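Local coordinates for DUF4348 domain-containing protein (Bacteroides fragilis, PDB 3SBU), which is of unknown function but has an NTF2-like, cystatin-like fold in which helices pack against a curved beta sheet, at residues I146-N149 against V155-F158; E39-F44 against T110-E115. All coordinates share one frame; numbering follows the deposited sequence. Where two conformers were deposited one is given.

How the interactions relate
Interaction 2 belongs to the core and interaction 1 to the surface. Their centres lie about 25 Å apart, on opposite sides of the centre of the chain, and they share no helix or strand. In interaction 2 the start of helix 41-50 rests on strand 111-116, and all three touching residues are buried. The chemistry there is purely apolar, a phenyl ring against two valines. Interaction 1 is local in sequence: the loop after strand 136-143 touches the first turn of helix 154-163. It has one apolar patch, but beside it two carboxylates and a water meet at the surface. The buried areas are similar, 148 and 156 Å².

Interaction 1: I146-N149 against V155-F158; sequences IEEN and VEFF
The apolar part of this contact is the tip of I146 against V155 and E156. CD1 of I146 lies 4.1 Å from CB of V155, and the two side chains meet tip to tip. The same methyl is 4.0 Å from CG of E156, so it rests on both the valine and the aliphatic stem of the glutamate. The first torsion of I146 (chi1 60°) sets CG1 between the backbone N and the carbonyl carbon, and the extended chi2 carries CD1 on to the helix.

The polar part joins E148 and E156. Their side chains cross at about a right angle, with carboxylate planes 31° apart. OE2 of E148 is 2.9 Å from OE2 of E156. Both are acceptors, so this is a close approach of like charges unless one acid carries a proton, which would probably ease it. A water bridges the pair, donating to OE1 of E148 at 3.1 Å and to OE2 of E156 at 3.1 Å.

The contact lies within the connection from strand 136-143 to helix 154-163: the loop touches the first turn of the helix that follows it. D153 accepts a hydrogen bond from the backbone N of E156 near the helix start. I146 pairs by backbone with R122 and also touches V124, while F157, further along helix 154-163, meets W251 and F161.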
loop_
_atom_site.group_PDB
_atom_site.type_symbol
_atom_site.label_atom_id
_atom_site.label_comp_id
_atom_site.label_asym_id
_atom_site.label_seq_id
_atom_site.Cartn_x
_atom_site.Cartn_y
_atom_site.Cartn_z
ATOM N N ILE A 146 27.464 -3.237 -19.743
ATOM C CA ILE A 146 27.336 -2.416 -18.531
ATOM C C ILE A 146 28.754 -2.162 -17.992
ATOM O O ILE A 146 29.597 -3.061 -18.025
ATOM C CB ILE A 146 26.403 -3.017 -17.429
ATOM C CG1 ILE A 146 26.921 -4.413 -16.939
ATOM C CG2 ILE A 146 24.927 -3.037 -17.861
ATOM C CD1 ILE A 146 26.232 -5.045 -15.605
ATOM N N GLU A 147 29.016 -0.951 -17.497
ATOM C CA GLU A 147 30.333 -0.672 -16.917
ATOM C C GLU A 147 30.450 -1.283 -15.503
ATOM O O GLU A 147 29.501 -1.276 -14.719
ATOM C CB GLU A 147 30.656 0.832 -16.915
ATOM C CG GLU A 147 32.125 1.100 -17.247
ATOM C CD GLU A 147 32.707 0.440 -18.493
ATOM O OE1 GLU A 147 32.154 0.654 -19.599
ATOM O OE2 GLU A 147 33.726 -0.280 -18.363
ATOM N N GLU A 148 31.589 -1.865 -15.220
ATOM C CA GLU A 148 31.799 -2.497 -13.929
ATOM C C GLU A 148 33.083 -1.978 -13.268
ATOM O O GLU A 148 33.950 -1.429 -13.948
ATOM C CB GLU A 148 31.809 -4.031 -14.085
ATOM C CG GLU A 148 30.389 -4.573 -13.995
ATOM C CD GLU A 148 30.118 -6.048 -14.214
ATOM O OE1 GLU A 148 31.032 -6.777 -14.658
ATOM O OE2 GLU A 148 28.968 -6.470 -13.958
ATOM N N ASN A 149 33.179 -2.127 -11.942
ATOM C CA ASN A 149 34.338 -1.712 -11.148
ATOM C C ASN A 149 34.617 -2.769 -10.051
ATOM O O ASN A 149 34.087 -3.886 -10.112
ATOM C CB ASN A 149 34.143 -0.276 -10.575
ATOM C CG ASN A 149 32.883 -0.081 -9.772
ATOM O OD1 ASN A 149 32.723 -0.609 -8.679
ATOM N ND2 ASN A 149 31.960 0.703 -10.285
ATOM N N VAL A 155 23.396 -3.200 -11.074
ATOM C CA VAL A 155 22.562 -3.925 -12.037
ATOM C C VAL A 155 22.507 -5.406 -11.702
ATOM O O VAL A 155 21.417 -6.001 -11.662
ATOM C CB VAL A 155 23.052 -3.676 -13.487
ATOM C CG1 VAL A 155 22.315 -4.572 -14.493
ATOM C CG2 VAL A 155 22.896 -2.198 -13.862
ATOM N N GLU A 156 23.681 -5.982 -11.423
ATOM C CA GLU A 156 23.789 -7.392 -11.114
ATOM C C GLU A 156 23.195 -7.638 -9.756
ATOM O O GLU A 156 22.481 -8.617 -9.613
ATOM C CB GLU A 156 25.237 -7.894 -11.220
ATOM C CG GLU A 156 25.812 -7.642 -12.614
ATOM C CD GLU A 156 26.389 -8.834 -13.355
ATOM O OE1 GLU A 156 25.608 -9.593 -13.978
ATOM O OE2 GLU A 156 27.633 -8.973 -13.358
ATOM N N PHE A 157 23.418 -6.745 -8.770
ATOM C CA PHE A 157 22.797 -6.884 -7.454
ATOM C C PHE A 157 21.255 -6.853 -7.611
ATOM O O PHE A 157 20.554 -7.660 -6.988
ATOM C CB PHE A 157 23.273 -5.756 -6.497
ATOM C CG PHE A 157 22.222 -5.318 -5.494
ATOM C CD1 PHE A 157 22.058 -6.004 -4.300
ATOM C CD2 PHE A 157 21.366 -4.247 -5.771
ATOM C CE1 PHE A 157 21.073 -5.630 -3.388
ATOM C CE2 PHE A 157 20.354 -3.891 -4.869
ATOM C CZ PHE A 157 20.237 -4.566 -3.669
ATOM N N PHE A 158 20.743 -5.904 -8.425
ATOM C CA PHE A 158 19.305 -5.707 -8.597
ATOM C C PHE A 158 18.613 -6.955 -9.148
ATOM O O PHE A 158 17.545 -7.299 -8.645
ATOM C CB PHE A 158 18.944 -4.480 -9.449
ATOM C CG PHE A 158 17.450 -4.217 -9.364
ATOM C CD1 PHE A 158 16.894 -3.633 -8.225
ATOM C CD2 PHE A 158 16.588 -4.653 -10.377
ATOM C CE1 PHE A 158 15.511 -3.440 -8.123
ATOM C CE2 PHE A 158 15.200 -4.460 -10.274
ATOM C CZ PHE A 158 14.673 -3.858 -9.146
HETATM O O HOH W 1 30.351 -9.790 -14.640
#

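Interaction 2: E39-F44 against T110-E115; sequences ESFDDF and TSVQVE
The ring of F41 meets V112 and V114, where a helix packs on the sheet of this NTF2-like, cystatin-like fold. The ring comes from the first turn of helix 41-50. The valines are two residues apart on strand 111-116, so both point to the helix side, while S111 and Q113 point away from it.

The tight part is a CH-pi contact. CG1 of V112 sits 3.5 Å from the centroid of the F41 ring, 11° off the ring normal. The methyl is therefore almost centred over the face. CB of V112 also lies over the ring, 3.8 Å from CD1 of F41. V114 approaches differently, with its CG2 in the ring plane at the edge. One valine thus covers a face and the other abuts the edge. CG of F41 is anti to the backbone N (chi1 -176°), which swings the ring off the helix toward the strand. I214 of strand 212-215 touches both F41 and V112. W136 and F129 meet F41 edge-to-face, so the ring is part of a larger aromatic cluster.

The other side of the helix start is polar and more open. S40 is the N-cap, and D43 is exposed. The backbone N of D43 gives a weak capping bond to OG of S40, with an N-H...O angle of 158°. In return, OG of S40 donates weakly to OD2 of D43, 2.8 Å away. A glycerol, probably from the crystallisation liquor, hydrogen-bonds to the backbone N of F41.

On the packed side, CG2 of V114 lies 3.6 Å from CZ of F41, the outermost atom of the ring.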
loop_
_atom_site.group_PDB
_atom_site.type_symbol
_atom_site.label_atom_id
_atom_site.label_comp_id
_atom_site.label_asym_id
_atom_site.label_seq_id
_atom_site.Cartn_x
_atom_site.Cartn_y
_atom_site.Cartn_z
ATOM N N GLU A 39 5.778 18.856 -27.322
ATOM C CA GLU A 39 5.888 19.853 -26.247
ATOM C C GLU A 39 6.805 19.348 -25.112
ATOM O O GLU A 39 7.470 20.155 -24.449
ATOM C CB GLU A 39 4.496 20.230 -25.704
ATOM C CG GLU A 39 3.715 21.152 -26.638
ATOM C CD GLU A 39 2.221 21.315 -26.414
ATOM O OE1 GLU A 39 1.613 20.487 -25.696
ATOM O OE2 GLU A 39 1.647 22.262 -26.999
ATOM N N SER A 40 6.849 18.018 -24.912
ATOM C CA SER A 40 7.677 17.344 -23.927
ATOM C C SER A 40 8.052 15.964 -24.450
ATOM O O SER A 40 7.324 15.384 -25.259
ATOM C CB SER A 40 6.980 17.256 -22.568
ATOM O OG SER A 40 6.063 16.180 -22.471
ATOM N N PHE A 41 9.190 15.451 -23.992
ATOM C CA PHE A 41 9.695 14.144 -24.369
ATOM C C PHE A 41 8.754 13.035 -23.894
ATOM O O PHE A 41 8.479 12.118 -24.670
ATOM C CB PHE A 41 11.118 13.906 -23.822
ATOM C CG PHE A 41 11.666 12.578 -24.294
ATOM C CD1 PHE A 41 12.153 12.431 -25.588
ATOM C CD2 PHE A 41 11.620 11.457 -23.474
ATOM C CE1 PHE A 41 12.597 11.189 -26.049
ATOM C CE2 PHE A 41 12.066 10.214 -23.938
ATOM C CZ PHE A 41 12.572 10.097 -25.212
ATOM N N ASP A 42 8.282 13.114 -22.630
ATOM C CA ASP A 42 7.395 12.130 -22.004
ATOM C C ASP A 42 6.084 11.936 -22.791
ATOM O O ASP A 42 5.630 10.790 -22.910
ATOM C CB ASP A 42 7.104 12.516 -20.542
ATOM C CG ASP A 42 8.298 12.359 -19.605
ATOM O OD1 ASP A 42 9.237 11.610 -19.957
ATOM O OD2 ASP A 42 8.301 13.008 -18.515
ATOM N N ASP A 43 5.499 13.035 -23.338
ATOM C CA ASP A 43 4.285 12.964 -24.163
ATOM C C ASP A 43 4.604 12.329 -25.514
ATOM O O ASP A 43 3.860 11.457 -25.971
ATOM C CB ASP A 43 3.631 14.350 -24.386
ATOM C CG ASP A 43 3.084 15.036 -23.148
ATOM O OD1 ASP A 43 2.410 14.359 -22.337
ATOM O OD2 ASP A 43 3.277 16.264 -23.018
ATOM N N PHE A 44 5.719 12.770 -26.148
ATOM C CA PHE A 44 6.169 12.275 -27.448
ATOM C C PHE A 44 6.448 10.777 -27.415
ATOM O O PHE A 44 5.980 10.061 -28.302
ATOM C CB PHE A 44 7.434 13.024 -27.943
ATOM C CG PHE A 44 8.252 12.241 -28.952
ATOM C CD1 PHE A 44 7.852 12.152 -30.279
ATOM C CD2 PHE A 44 9.382 11.540 -28.556
ATOM C CE1 PHE A 44 8.582 11.396 -31.198
ATOM C CE2 PHE A 44 10.099 10.765 -29.475
ATOM C CZ PHE A 44 9.703 10.714 -30.794
ATOM N N THR A 110 16.756 18.976 -25.558
ATOM C CA THR A 110 16.688 18.801 -27.013
ATOM C C THR A 110 17.329 17.463 -27.439
ATOM O O THR A 110 17.311 17.116 -28.620
ATOM C CB THR A 110 17.303 19.995 -27.753
ATOM O OG1 THR A 110 18.680 20.100 -27.408
ATOM C CG2 THR A 110 16.579 21.313 -27.458
ATOM N N SER A 111 17.877 16.713 -26.477
ATOM C CA SER A 111 18.439 15.383 -26.697
ATOM C C SER A 111 18.210 14.549 -25.433
ATOM O O SER A 111 18.569 14.966 -24.331
ATOM C CB SER A 111 19.910 15.437 -27.109
ATOM O OG SER A 111 20.769 15.742 -26.024
ATOM N N VAL A 112 17.495 13.424 -25.596
ATOM C CA VAL A 112 17.117 12.491 -24.534
ATOM C C VAL A 112 17.372 11.067 -25.045
ATOM O O VAL A 112 17.193 10.805 -26.233
ATOM C CB VAL A 112 15.629 12.699 -24.107
ATOM C CG1 VAL A 112 15.200 11.669 -23.084
ATOM C CG2 VAL A 112 15.384 14.108 -23.566
ATOM N N GLN A 113 17.787 10.153 -24.165
ATOM C CA GLN A 113 17.990 8.765 -24.555
ATOM C C GLN A 113 17.117 7.858 -23.733
ATOM O O GLN A 113 16.919 8.100 -22.545
ATOM C CB GLN A 113 19.458 8.312 -24.434
ATOM C CG GLN A 113 20.434 9.101 -25.297
ATOM C CD GLN A 113 20.927 10.332 -24.573
ATOM O OE1 GLN A 113 21.388 10.254 -23.442
ATOM N NE2 GLN A 113 20.799 11.496 -25.190
ATOM N N VAL A 114 16.589 6.814 -24.370
ATOM C CA VAL A 114 15.815 5.772 -23.710
ATOM C C VAL A 114 16.727 4.558 -23.656
ATOM O O VAL A 114 17.440 4.277 -24.621
ATOM C CB VAL A 114 14.450 5.507 -24.378
ATOM C CG1 VAL A 114 13.743 4.312 -23.728
ATOM C CG2 VAL A 114 13.566 6.756 -24.294
ATOM N N GLU A 115 16.775 3.900 -22.500
ATOM C CA GLU A 115 17.655 2.742 -22.295
ATOM C C GLU A 115 16.928 1.513 -21.828
ATOM O O GLU A 115 15.999 1.613 -21.028
ATOM C CB GLU A 115 18.755 3.030 -21.243
ATOM C CG GLU A 115 19.555 4.313 -21.437
ATOM C CD GLU A 115 20.267 4.880 -20.218
ATOM O OE1 GLU A 115 20.262 4.231 -19.145
ATOM O OE2 GLU A 115 20.810 6.002 -20.335
#